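Local atomic coordinates of shikimate 5-dehydrogenase (Mycobacterium fortuitum subsp. fortuitum DSM 46621, PDB entry 4XIJ), a protein that probably catalyses the reversible, NADP-dependent reduction of 3-dehydroshikimate to shikimate, the fourth step of chorismate biosynthesis. Residues A[116-119]-A[120-124]; A[143-147]-A[148-152]; A[199-203]-A[204-208]; A[225-229]-A[230-234]; A[244-247]-A[248-251]. All coordinates share one frame; numbering follows the deposited sequence. Where two conformers were deposited one is given.

Interaction 1 of 5, residues A[116-119]-A[120-124]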
# COMPACT_ATOMS: atom_id res chain seq x y z
N ASP A 116 -1.35 -4.93 -2.82
CA ASP A 116 -0.43 -5.24 -3.90
C ASP A 116 0.91 -4.54 -3.71
O ASP A 116 1.95 -5.05 -4.16
CB ASP A 116 -0.96 -4.76 -5.27
CG ASP A 116 -2.25 -5.38 -5.67
OD1 ASP A 116 -2.34 -6.60 -5.70
OD2 ASP A 116 -3.20 -4.65 -5.94
N GLY A 117 0.89 -3.33 -3.14
CA GLY A 117 2.15 -2.66 -2.85
C GLY A 117 3.10 -3.56 -2.08
O GLY A 117 4.31 -3.67 -2.40
N VAL A 118 2.58 -4.24 -1.05
CA VAL A 118 3.44 -5.06 -0.23
C VAL A 118 3.66 -6.43 -0.88
O VAL A 118 4.80 -6.91 -0.91
CB VAL A 118 2.82 -5.21 1.17
CG1 VAL A 118 3.56 -6.28 2.03
CG2 VAL A 118 2.79 -3.88 1.87
N THR A 119 2.61 -7.08 -1.41
CA THR A 119 2.88 -8.42 -2.00
C THR A 119 3.80 -8.31 -3.22
O THR A 119 4.66 -9.17 -3.42
CB THR A 119 1.56 -9.17 -2.44
OG1 THR A 119 0.91 -8.40 -3.46
CG2 THR A 119 0.58 -9.35 -1.26
N GLY A 120 3.63 -7.25 -3.99
CA GLY A 120 4.42 -7.03 -5.19
C GLY A 120 5.85 -6.66 -4.83
O GLY A 120 6.81 -7.14 -5.46
N ALA A 121 6.02 -5.75 -3.86
CA ALA A 121 7.39 -5.30 -3.53
C ALA A 121 8.21 -6.41 -2.89
O ALA A 121 9.41 -6.53 -3.16
CB ALA A 121 7.32 -4.08 -2.58
N LEU A 122 7.59 -7.20 -2.02
CA LEU A 122 8.32 -8.24 -1.31
C LEU A 122 8.52 -9.51 -2.12
O LEU A 122 9.53 -10.20 -1.97
CB LEU A 122 7.57 -8.59 -0.03
CG LEU A 122 8.05 -8.00 1.26
CD1 LEU A 122 7.17 -8.53 2.42
CD2 LEU A 122 9.54 -8.39 1.53
N GLY A 123 7.55 -9.85 -2.97
CA GLY A 123 7.60 -11.12 -3.68
C GLY A 123 7.11 -12.29 -2.85
O GLY A 123 6.05 -12.88 -3.13
N THR A 124 7.91 -12.68 -1.86
CA THR A 124 7.48 -13.65 -0.84
C THR A 124 8.00 -13.14 0.50
O THR A 124 8.94 -12.33 0.55
CB THR A 124 8.03 -15.07 -1.11
OG1 THR A 124 7.47 -16.01 -0.19
CG2 THR A 124 9.58 -15.12 -0.97
O HOH W 1 4.09 -11.78 -4.72
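V118 and L122 stand one turn apart at the C-terminal end of helix 114-122. Their side chains meet through V118 CG1 and L122 CD1, 4.3 Å apart. L122 CB also approaches V118 O. The backbone under them is a regular alpha-helix: L122 N donates to V118 O at 3.0 Å, and G120 N donates to D116 O at 2.8 Å. A121 N donates to G117 O, and A121 CB lies 3.0 Å from the same oxygen.

The helix stops at G123, which has positive phi. G123 N still donates to T119 O, 3.0 Å away, so the last turn closes before the chain departs.

Outside this turn, two residues of helix 138-147 add to the packing: A144 packs on V118 and L145 on L122. M248 of helix 246-261 meets V118 and A121. D116 forms a salt bridge with R90 through OD2, while R218 binds the carbonyl of L122. A water also bridges the helix end. It donates to T119 O at 3.0 Å and to G123 O at 2.8 Å, so T119 O accepts both a backbone N-H and a water.

Interaction 2 of 5, residues A[143-147]-A[148-152]; sequences VALAE and LGVQR
L145 meets L148 on one hand and V150 on the other where helix 138-147 ends. L145 and L148 meet at their branch ends, with CD2 of L145 4.2 Å from CD1 of L148. V150 comes from beyond the turn, and its CB points back to the helix. In the conformer given, one of two deposited, V150 CG2 sits 3.3 Å from L145 O. There CG2 lies between the backbone N and the carbonyl carbon, with CG1 at chi1 -61°, which probably lets both methyls approach that oxygen. L148 CG lies 3.4 Å from A144 O.

The backbone makes a Schellman motif. G149, with positive phi, takes the chain out of the helix. G149 N donates to A146 O at 3.0 Å. V150 N reaches L145 O in a long, weak bond of 3.3 Å. L148 N donates to A144 O at 2.9 Å and more weakly to L145 O.

A129 of strand 128-132 touches both L145 and V150, and T119 of helix 114-122 meets L148. The motif thus joins the helix to the route into strand 152-157. Its chemistry is that of an apolar C-cap of Schellman type. Backbone N-H groups bind the carbonyls of A144, L145 and A146. V150, in the conformer given, and L148 CB lie beside L145 O and probably help to shield it.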
# COMPACT_ATOMS: atom_id res chain seq x y z
N VAL A 143 -2.65 -7.88 5.93
CA VAL A 143 -3.45 -8.63 4.96
C VAL A 143 -2.52 -9.10 3.81
O VAL A 143 -2.61 -10.24 3.42
CB VAL A 143 -4.62 -7.78 4.45
CG1 VAL A 143 -5.30 -8.40 3.23
CG2 VAL A 143 -5.66 -7.54 5.59
N ALA A 144 -1.60 -8.24 3.37
CA ALA A 144 -0.65 -8.65 2.35
C ALA A 144 0.20 -9.81 2.79
O ALA A 144 0.43 -10.74 2.01
CB ALA A 144 0.23 -7.46 1.94
N LEU A 145 0.71 -9.77 4.03
CA LEU A 145 1.54 -10.88 4.48
C LEU A 145 0.72 -12.17 4.51
O LEU A 145 1.24 -13.24 4.12
CB LEU A 145 2.18 -10.55 5.85
CG LEU A 145 3.27 -9.48 5.76
CD1 LEU A 145 3.62 -9.04 7.23
CD2 LEU A 145 4.49 -9.97 5.04
N ALA A 146 -0.54 -12.09 4.95
CA ALA A 146 -1.37 -13.28 4.95
C ALA A 146 -1.57 -13.79 3.51
O ALA A 146 -1.59 -15.00 3.27
CB ALA A 146 -2.72 -13.03 5.59
N GLU A 147 -1.72 -12.86 2.57
CA GLU A 147 -1.88 -13.23 1.15
C GLU A 147 -0.60 -13.80 0.56
O GLU A 147 -0.64 -14.52 -0.45
CB GLU A 147 -2.33 -12.01 0.33
CG GLU A 147 -3.76 -11.60 0.61
CD GLU A 147 -4.21 -10.56 -0.36
OE1 GLU A 147 -3.39 -10.18 -1.22
OE2 GLU A 147 -5.39 -10.19 -0.30
N LEU A 148 0.55 -13.49 1.15
CA LEU A 148 1.82 -14.12 0.73
C LEU A 148 1.96 -15.53 1.33
O LEU A 148 2.95 -16.21 1.06
CB LEU A 148 3.02 -13.28 1.13
CG LEU A 148 3.14 -11.92 0.43
CD1 LEU A 148 4.35 -11.12 0.97
CD2 LEU A 148 3.27 -12.20 -1.07
N GLY A 149 0.99 -15.98 2.12
CA GLY A 149 1.04 -17.33 2.67
C GLY A 149 2.00 -17.47 3.86
O GLY A 149 2.48 -18.57 4.11
N VAL A 150 2.31 -16.38 4.55
CA VAL A 150 3.12 -16.53 5.76
C VAL A 150 2.35 -17.33 6.79
O VAL A 150 1.12 -17.32 6.85
CB VAL A 150 3.50 -15.22 6.44
CG1 VAL A 150 4.34 -14.32 5.53
CG2 VAL A 150 2.26 -14.56 6.99
N GLN A 151 3.09 -18.09 7.58
CA GLN A 151 2.45 -18.86 8.63
C GLN A 151 2.21 -18.00 9.89
O GLN A 151 1.16 -18.14 10.53
CB GLN A 151 3.29 -20.11 8.95
CG GLN A 151 2.67 -21.05 9.99
CD GLN A 151 3.08 -20.66 11.37
OE1 GLN A 151 4.12 -20.03 11.55
NE2 GLN A 151 2.28 -21.02 12.37
N ARG A 152 3.14 -17.10 10.22
CA ARG A 152 3.02 -16.29 11.43
C ARG A 152 3.35 -14.83 11.13
O ARG A 152 4.34 -14.53 10.44
CB ARG A 152 3.99 -16.80 12.52
CG ARG A 152 3.92 -15.96 13.81
CD ARG A 152 4.69 -16.55 15.00
NE ARG A 152 3.98 -17.72 15.55
CZ ARG A 152 2.96 -17.67 16.42
NH1 ARG A 152 2.49 -16.51 16.85
NH2 ARG A 152 2.40 -18.80 16.84

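Interaction 3 of 5, residues A[199-203]-A[204-208]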
# COMPACT_ATOMS: atom_id res chain seq x y z
N SER A 199 8.56 -2.64 7.45
CA SER A 199 8.68 -1.57 8.41
C SER A 199 7.84 -0.37 8.00
O SER A 199 8.01 0.19 6.91
CB SER A 199 10.15 -1.13 8.54
OG SER A 199 10.24 -0.15 9.55
N THR A 200 6.87 -0.02 8.84
CA THR A 200 5.90 1.02 8.52
C THR A 200 6.16 2.35 9.23
O THR A 200 5.39 3.31 9.05
CB THR A 200 4.45 0.56 8.87
OG1 THR A 200 4.29 0.49 10.30
CG2 THR A 200 4.13 -0.80 8.23
N ILE A 201 7.24 2.42 10.01
CA ILE A 201 7.48 3.60 10.85
C ILE A 201 8.53 4.53 10.22
O ILE A 201 9.31 4.13 9.32
CB ILE A 201 7.94 3.17 12.27
CG1 ILE A 201 9.29 2.44 12.26
CG2 ILE A 201 6.85 2.29 12.96
CD1 ILE A 201 9.77 2.11 13.69
N PRO A 202 8.60 5.78 10.68
CA PRO A 202 9.56 6.70 10.07
C PRO A 202 11.01 6.26 10.27
O PRO A 202 11.35 5.54 11.25
CB PRO A 202 9.28 8.04 10.81
CG PRO A 202 7.82 7.94 11.18
CD PRO A 202 7.67 6.47 11.59
N ALA A 203 11.87 6.68 9.35
CA ALA A 203 13.27 6.29 9.40
C ALA A 203 13.96 6.63 10.72
O ALA A 203 14.76 5.83 11.21
CB ALA A 203 14.00 6.95 8.26
N ASP A 204 13.69 7.81 11.28
CA ASP A 204 14.35 8.19 12.54
C ASP A 204 13.89 7.35 13.72
O ASP A 204 14.67 7.11 14.65
CB ASP A 204 14.13 9.69 12.85
CG ASP A 204 14.77 10.62 11.83
OD1 ASP A 204 15.89 10.28 11.34
OD2 ASP A 204 14.17 11.69 11.52
N ALA A 205 12.65 6.86 13.68
CA ALA A 205 12.16 5.94 14.71
C ALA A 205 12.80 4.56 14.51
O ALA A 205 13.28 3.95 15.48
CB ALA A 205 10.65 5.84 14.67
N ALA A 206 12.78 4.06 13.26
CA ALA A 206 13.39 2.75 12.98
C ALA A 206 14.90 2.73 13.23
O ALA A 206 15.43 1.67 13.57
CB ALA A 206 13.10 2.31 11.55
N ALA A 207 15.59 3.86 13.08
CA ALA A 207 17.05 3.84 13.27
C ALA A 207 17.44 3.36 14.68
O ALA A 207 18.50 2.76 14.86
CB ALA A 207 17.66 5.24 13.02
N VAL A 208 16.60 3.64 15.67
CA VAL A 208 16.89 3.23 17.05
C VAL A 208 17.04 1.71 17.11
O VAL A 208 17.86 1.19 17.88
CB VAL A 208 15.76 3.71 18.01
CG1 VAL A 208 15.96 3.18 19.44
CG2 VAL A 208 15.69 5.21 18.01
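I201 lays its side chain against A205 and A206 at the start of helix 203-207. This is a strand-loop-helix connection of the parallel, Rossmann-type sheet, which probably binds NADP, and it runs on from strand 196-199. I201 CG1 lies 3.9 Å from A206 CB, and I201 CD1 lies 4.0 Å from A205 CB. CD1 also rests 3.6 Å from A206 N, so the methyl covers the first turn as well as its side chains. The first torsion, chi1 65°, sets CG1 between the backbone N and the carbonyl carbon and brings it to A206. I201 also packs on I132 of strand 128-132.

Next comes P202 at the N-cap position. Its CD lies near A205 CB. S199 is a more distant neighbour of A206, and its side chain packs on L231 of helix 230-237. A203 meets T229, and A207 meets P230.

The polar edge is the backbone. P202 is a proline at the cap, and its carbonyl starts the helical bonding. A205 N approaches P202 O only weakly, with an N-H...O angle of 121°. A207 N donates to A203 O at 2.8 Å. T200, nearer the strand, turns its hydroxyl to the carbonyl of I132. The straightest bond of the turn is A206 N to P202 O, at 2.9 Å and 172°.

Interaction 4 of 5, residues A[225-229]-A[230-234]; sequences DPWPT and PLAQA
T229 and A232 form the tight part of this contact, a helix N-cap at the start of helix 230-237. The T229 hydroxyl accepts from A232 N at 3.0 Å, with an N-H...O angle of 161°. Its chi1 of 58° puts OG1 between the backbone N and the carbonyl carbon, facing the first turn. The same hydroxyl bonds to D221 OD2, so two partners hold it at this buried position. The carboxylate probably keeps the T229 side chain turned for capping. Q233 N donates to T229 O at 2.8 Å, closing the first turn.

A232 CB fits beside the cap. It lies over one face of the W227 ring, 3.4 Å from CH2, and 3.9 Å from P228 CB. W227 reaches it although its CB points away from the helix, because the indole swings back. The ring also packs on A242 and N244. Cis peptide bonds precede both P226 and P228 and shape this loop.

The outer side is looser and more exposed. Here P228 and Q233 cross at about a right angle, with their CG atoms 3.7 Å apart. The Q233 chain is extended beyond CG, which carries NE2 to P228 O, 3.1 Å away, in a second tie. NE2 comes from above the carbonyl plane, and P228 O lies 22° out of the Q233 amide plane.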
# COMPACT_ATOMS: atom_id res chain seq x y z
N ASP A 225 12.84 8.05 1.23
CA ASP A 225 13.64 9.26 1.19
C ASP A 225 13.97 9.72 2.60
O ASP A 225 13.09 9.87 3.45
CB ASP A 225 12.90 10.35 0.43
CG ASP A 225 13.73 11.60 0.26
OD1 ASP A 225 14.76 11.56 -0.46
OD2 ASP A 225 13.31 12.63 0.82
N PRO A 226 15.26 9.91 2.87
CA PRO A 226 16.41 9.53 2.03
C PRO A 226 16.62 8.01 1.94
O PRO A 226 15.98 7.25 2.67
CB PRO A 226 17.59 10.22 2.74
CG PRO A 226 16.96 11.34 3.56
CD PRO A 226 15.65 10.77 4.01
N TRP A 227 17.47 7.56 1.03
CA TRP A 227 17.76 6.13 0.88
C TRP A 227 19.26 5.98 0.66
O TRP A 227 19.82 6.73 -0.11
CB TRP A 227 16.98 5.52 -0.29
CG TRP A 227 17.06 4.03 -0.31
CD1 TRP A 227 17.83 3.26 -1.13
CD2 TRP A 227 16.38 3.14 0.56
NE1 TRP A 227 17.65 1.93 -0.83
CE2 TRP A 227 16.77 1.83 0.21
CE3 TRP A 227 15.47 3.32 1.61
CZ2 TRP A 227 16.26 0.70 0.87
CZ3 TRP A 227 14.99 2.21 2.27
CH2 TRP A 227 15.38 0.92 1.89
N PRO A 228 19.90 4.99 1.28
CA PRO A 228 19.31 4.00 2.20
C PRO A 228 19.09 4.56 3.59
O PRO A 228 19.90 5.33 4.13
CB PRO A 228 20.37 2.89 2.25
CG PRO A 228 21.70 3.65 1.96
CD PRO A 228 21.32 4.72 0.97
N THR A 229 17.96 4.19 4.19
CA THR A 229 17.70 4.52 5.58
C THR A 229 18.70 3.83 6.52
O THR A 229 19.38 2.85 6.13
CB THR A 229 16.29 4.06 5.96
OG1 THR A 229 16.21 2.65 5.72
CG2 THR A 229 15.22 4.81 5.13
N PRO A 230 18.79 4.31 7.78
CA PRO A 230 19.61 3.56 8.75
C PRO A 230 19.23 2.08 8.86
O PRO A 230 20.12 1.20 8.93
CB PRO A 230 19.32 4.30 10.08
CG PRO A 230 19.18 5.71 9.62
CD PRO A 230 18.40 5.63 8.29
N LEU A 231 17.92 1.81 8.86
CA LEU A 231 17.46 0.42 8.87
C LEU A 231 18.01 -0.36 7.66
O LEU A 231 18.60 -1.45 7.82
CB LEU A 231 15.92 0.41 8.85
CG LEU A 231 15.26 -0.97 8.71
CD1 LEU A 231 15.71 -1.94 9.83
CD2 LEU A 231 13.73 -0.79 8.73
N ALA A 232 17.87 0.21 6.46
CA ALA A 232 18.36 -0.47 5.26
C ALA A 232 19.85 -0.70 5.33
O ALA A 232 20.33 -1.74 4.88
CB ALA A 232 18.02 0.33 4.03
N GLN A 233 20.58 0.30 5.84
CA GLN A 233 22.02 0.17 5.90
C GLN A 233 22.44 -0.98 6.81
O GLN A 233 23.35 -1.75 6.51
CB GLN A 233 22.66 1.46 6.39
CG GLN A 233 22.57 2.58 5.38
CD GLN A 233 23.12 3.88 5.98
OE1 GLN A 233 24.29 3.93 6.41
NE2 GLN A 233 22.28 4.89 6.07
N ALA A 234 21.76 -1.10 7.93
CA ALA A 234 22.08 -2.18 8.85
C ALA A 234 21.77 -3.54 8.25
O ALA A 234 22.56 -4.48 8.36
CB ALA A 234 21.34 -2.00 10.15

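Interaction 5 of 5, residues A[244-247]-A[248-251]; sequences NGLQ and MLLN
Q247 and N251 meet one turn apart near the start of helix 246-261. N251 has CG anti to its carbonyl carbon, chi1 -80°, and this turns the amide back along the helix. ND2 then donates to Q247 O at 2.9 Å and 169°, with that oxygen in the amide plane. N251 N binds the same oxygen at 3.1 Å from the opposite face of the carbonyl. Q247 O is therefore gripped twice.

The Q247 chain bends at chi2, -52°. Its NE2 lies alongside L250, 3.7 Å from CD2. A water accepts from both Q247 NE2, at 2.7 Å, and N251 ND2, at 2.9 Å, which links the two amides. In the conformer given, L249 crosses L246 at a slant, CD1 to CD2 at 4.2 Å. In that conformer a sulfate ion, probably from the crystallisation liquor, lies about 4 Å from the L249 side chain.

Before the first turn, N244 accepts from L246 N through OD1 at 2.9 Å. This bond is an Asx turn capping the N-terminal end of helix 246-261, in the C-terminal domain of the shikimate dehydrogenase family.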
# COMPACT_ATOMS: atom_id res chain seq x y z
N ASN A 244 12.95 -0.51 -0.86
CA ASN A 244 12.28 0.69 -0.31
C ASN A 244 10.87 0.94 -0.79
O ASN A 244 10.35 0.25 -1.65
CB ASN A 244 13.13 1.96 -0.53
CG ASN A 244 13.23 2.44 -1.97
OD1 ASN A 244 12.27 2.44 -2.72
ND2 ASN A 244 14.39 2.99 -2.30
N GLY A 245 10.24 1.96 -0.18
CA GLY A 245 8.83 2.21 -0.39
C GLY A 245 8.44 2.59 -1.79
O GLY A 245 7.26 2.49 -2.11
N LEU A 246 9.38 3.02 -2.63
CA LEU A 246 9.00 3.30 -4.04
C LEU A 246 8.45 2.03 -4.68
O LEU A 246 7.59 2.10 -5.57
CB LEU A 246 10.17 3.83 -4.88
CG LEU A 246 10.56 5.25 -4.48
CD1 LEU A 246 11.85 5.58 -5.24
CD2 LEU A 246 9.43 6.28 -4.80
N GLN A 247 8.93 0.85 -4.27
CA GLN A 247 8.38 -0.37 -4.87
C GLN A 247 6.94 -0.67 -4.42
O GLN A 247 6.18 -1.28 -5.16
CB GLN A 247 9.28 -1.59 -4.55
CG GLN A 247 10.69 -1.44 -5.10
CD GLN A 247 10.71 -1.09 -6.59
OE1 GLN A 247 11.40 -0.14 -7.01
NE2 GLN A 247 10.04 -1.88 -7.39
N MET A 248 6.57 -0.26 -3.19
CA MET A 248 5.17 -0.31 -2.77
C MET A 248 4.33 0.62 -3.66
O MET A 248 3.33 0.20 -4.20
CB MET A 248 5.04 0.07 -1.30
CG MET A 248 5.76 -0.97 -0.43
SD MET A 248 5.97 -0.39 1.28
CE MET A 248 4.29 -0.13 1.86
N LEU A 249 4.78 1.86 -3.84
CA LEU A 249 4.02 2.82 -4.68
C LEU A 249 3.87 2.28 -6.11
O LEU A 249 2.77 2.36 -6.70
CB LEU A 249 4.68 4.22 -4.72
CG LEU A 249 4.78 4.98 -3.40
CD1 LEU A 249 5.42 6.34 -3.65
CD2 LEU A 249 3.41 5.13 -2.74
N LEU A 250 4.94 1.71 -6.66
CA LEU A 250 4.89 1.15 -8.00
C LEU A 250 3.84 0.06 -8.12
O LEU A 250 2.98 0.11 -9.01
CB LEU A 250 6.27 0.62 -8.37
CG LEU A 250 6.35 0.05 -9.79
CD1 LEU A 250 6.29 1.14 -10.81
CD2 LEU A 250 7.65 -0.72 -9.90
N ASN A 251 3.89 -0.92 -7.21
CA ASN A 251 2.98 -2.03 -7.29
C ASN A 251 1.51 -1.66 -6.95
O ASN A 251 0.60 -2.21 -7.57
CB ASN A 251 3.49 -3.17 -6.41
CG ASN A 251 4.59 -3.96 -7.10
OD1 ASN A 251 4.32 -4.86 -7.91
ND2 ASN A 251 5.85 -3.60 -6.83
O HOH W 2 8.66 -4.15 -7.38

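In the fold
The five contacts are all local turns at helix ends, and they follow one another along the chain. Interactions 1 and 2 pack helix on helix, with V118 CB 3.5 Å from A144 CB. Interaction 5 also packs on interaction 1: N251 CB lies 3.3 Å from D116 O. Interactions 3 and 4 meet beside the parallel sheet, where A207 CB is 3.5 Å from P230 CB. W227 joins interaction 4 to interaction 5, its CZ3 3.4 Å from N244 CB. The centres of interactions 2 and 4 stand about 25 Å apart. I201 of interaction 3 touches residues of what is probably a Rossmann-type glycine-rich turn, consistent with a nearby NADP site.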